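Local structure of DUF1254 domain-containing protein (Vibrio parahaemolyticus, 3U07) at residues K211-W215 with L216-N220. The protein is of unknown function, a probably exported protein that combines a DUF1254 and a DUF1214 region in a single chain. The protein carries 2 engineered substitutions. Sequence-based numbering, arbitrary orientation.
Sequences KKSTW and LERVN
Arg218 NH1 faces two oxygens of Ser213. Ser213 OG lies 3.2 Å from NH1, tilted 20° from the guanidinium plane. The backbone O of Ser213, 3.1 Å from Arg218 NH1, takes a weak, bent bond. The arginine chain bends at chi3, which brings the guanidinium back over the start of its own helix; Thr214 O and Trp215 CA lie over one of its faces. Ser213 OG also bonds to Asp209 O, and Arg218 NE makes a salt bridge to Asp41 of helix 26-52, so the guanidinium ties the loop before the helix to a second helix.

One residue on, Thr214 and Glu217 exchange bonds. Glu217 N gives a nearly straight bond to Thr214 OG1 (3.3 Å, 167°), and Thr214 N returns one to Glu217 OE1 at 3.1 Å, reaching the carboxylate from above its plane. With CG between its backbone N and carbonyl carbon (chi1 52°), the extended Glu217 chain reaches back toward Thr214 N.

On the buried side, Leu216 CD2 rests over the six-membered ring of Trp215, 3.9 Å from its centroid, a CH-pi contact. Val219 CG2 meets the edge of the same indole at CE3. Trp215 NE1 bonds to Ala259 O of helix 253-273. Arg218 N to Thr214 O, 3.3 Å, is followed by Val219 N to Trp215 O, 2.9 Å, as the helical bonds set in. The reciprocal Thr214-Glu217 pair, with Thr214 at the N-cap, is a capping box at the start of helix 215-224.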
loop_
_atom_site.group_PDB
_atom_site.type_symbol
_atom_site.label_atom_id
_atom_site.label_comp_id
_atom_site.label_asym_id
_atom_site.label_seq_id
_atom_site.Cartn_x
_atom_site.Cartn_y
_atom_site.Cartn_z
ATOM N N LYS A 211 19.842 5.438 -12.454
ATOM C CA LYS A 211 21.023 6.177 -12.024
ATOM C C LYS A 211 21.656 7.076 -13.085
ATOM O O LYS A 211 22.392 8.006 -12.751
ATOM C CB LYS A 211 22.081 5.220 -11.472
ATOM C CG LYS A 211 23.019 4.598 -12.500
ATOM C CD LYS A 211 24.442 4.526 -11.938
ATOM C CE LYS A 211 24.443 4.581 -10.403
ATOM N NZ LYS A 211 25.779 4.873 -9.814
ATOM N N LYS A 212 21.360 6.818 -14.354
ATOM C CA LYS A 212 21.942 7.607 -15.436
ATOM C C LYS A 212 20.949 8.280 -16.392
ATOM O O LYS A 212 21.353 8.944 -17.347
ATOM C CB LYS A 212 22.905 6.718 -16.227
ATOM C CG LYS A 212 22.312 5.363 -16.556
ATOM C CD LYS A 212 23.252 4.457 -17.352
ATOM C CE LYS A 212 24.151 3.595 -16.463
ATOM N NZ LYS A 212 25.449 4.239 -16.105
ATOM N N SER A 213 19.657 8.117 -16.133
ATOM C CA SER A 213 18.626 8.719 -16.975
ATOM C C SER A 213 18.006 9.936 -16.293
ATOM O O SER A 213 18.302 10.220 -15.132
ATOM C CB SER A 213 17.532 7.691 -17.259
ATOM O OG SER A 213 17.008 7.167 -16.046
ATOM N N THR A 214 17.159 10.662 -17.020
ATOM C CA THR A 214 16.470 11.828 -16.454
ATOM C C THR A 214 15.049 11.383 -16.085
ATOM O O THR A 214 14.586 10.329 -16.536
ATOM C CB THR A 214 16.338 12.980 -17.465
ATOM O OG1 THR A 214 15.473 12.572 -18.530
ATOM C CG2 THR A 214 17.702 13.370 -18.028
ATOM N N TRP A 215 14.340 12.170 -15.282
ATOM C CA TRP A 215 12.992 11.752 -14.928
ATOM C C TRP A 215 12.081 11.805 -16.150
ATOM O O TRP A 215 11.104 11.069 -16.226
ATOM C CB TRP A 215 12.414 12.598 -13.790
ATOM C CG TRP A 215 12.150 14.031 -14.116
ATOM C CD1 TRP A 215 12.995 15.084 -13.915
ATOM C CD2 TRP A 215 10.931 14.584 -14.618
ATOM N NE1 TRP A 215 12.371 16.261 -14.245
ATOM C CE2 TRP A 215 11.101 15.984 -14.677
ATOM C CE3 TRP A 215 9.704 14.035 -15.010
ATOM C CZ2 TRP A 215 10.097 16.842 -15.123
ATOM C CZ3 TRP A 215 8.704 14.888 -15.454
ATOM C CH2 TRP A 215 8.904 16.277 -15.502
ATOM N N LEU A 216 12.405 12.665 -17.112
ATOM C CA LEU A 216 11.603 12.760 -18.326
ATOM C C LEU A 216 11.628 11.437 -19.088
ATOM O O LEU A 216 10.578 10.934 -19.480
ATOM C CB LEU A 216 12.110 13.877 -19.244
ATOM C CG LEU A 216 11.769 15.319 -18.859
ATOM C CD1 LEU A 216 12.478 16.272 -19.812
ATOM C CD2 LEU A 216 10.256 15.533 -18.908
ATOM N N GLU A 217 12.811 10.859 -19.291
ATOM C CA GLU A 217 12.856 9.604 -20.028
ATOM C C GLU A 217 12.208 8.443 -19.286
ATOM O O GLU A 217 11.563 7.597 -19.909
ATOM C CB GLU A 217 14.289 9.252 -20.466
ATOM C CG GLU A 217 15.368 9.250 -19.410
ATOM C CD GLU A 217 16.747 9.019 -20.027
ATOM O OE1 GLU A 217 17.580 9.955 -20.016
ATOM O OE2 GLU A 217 16.988 7.898 -20.534
ATOM N N ARG A 218 12.342 8.409 -17.961
ATOM C CA ARG A 218 11.728 7.336 -17.188
ATOM C C ARG A 218 10.202 7.458 -17.240
ATOM O O ARG A 218 9.505 6.486 -17.530
ATOM C CB ARG A 218 12.209 7.366 -15.731
ATOM C CG ARG A 218 13.687 6.984 -15.550
ATOM C CD ARG A 218 14.055 6.847 -14.071
ATOM N NE ARG A 218 13.836 8.087 -13.325
ATOM C CZ ARG A 218 14.761 9.019 -13.112
ATOM N NH1 ARG A 218 15.994 8.864 -13.580
ATOM N NH2 ARG A 218 14.447 10.116 -12.440
ATOM N N VAL A 219 9.683 8.654 -16.969
ATOM C CA VAL A 219 8.243 8.867 -17.000
ATOM C C VAL A 219 7.662 8.618 -18.401
ATOM O O VAL A 219 6.634 7.959 -18.535
ATOM C CB VAL A 219 7.878 10.296 -16.535
ATOM C CG1 VAL A 219 6.387 10.570 -16.783
ATOM C CG2 VAL A 219 8.192 10.451 -15.043
ATOM N N ASN A 220 8.306 9.148 -19.441
ATOM C CA ASN A 220 7.815 8.944 -20.809
ATOM C C ASN A 220 7.851 7.460 -21.176
ATOM O O ASN A 220 6.996 6.974 -21.916
ATOM C CB ASN A 220 8.642 9.752 -21.815
ATOM C CG ASN A 220 8.422 11.248 -21.679
ATOM O OD1 ASN A 220 7.571 11.697 -20.911
ATOM N ND2 ASN A 220 9.186 12.028 -22.430
#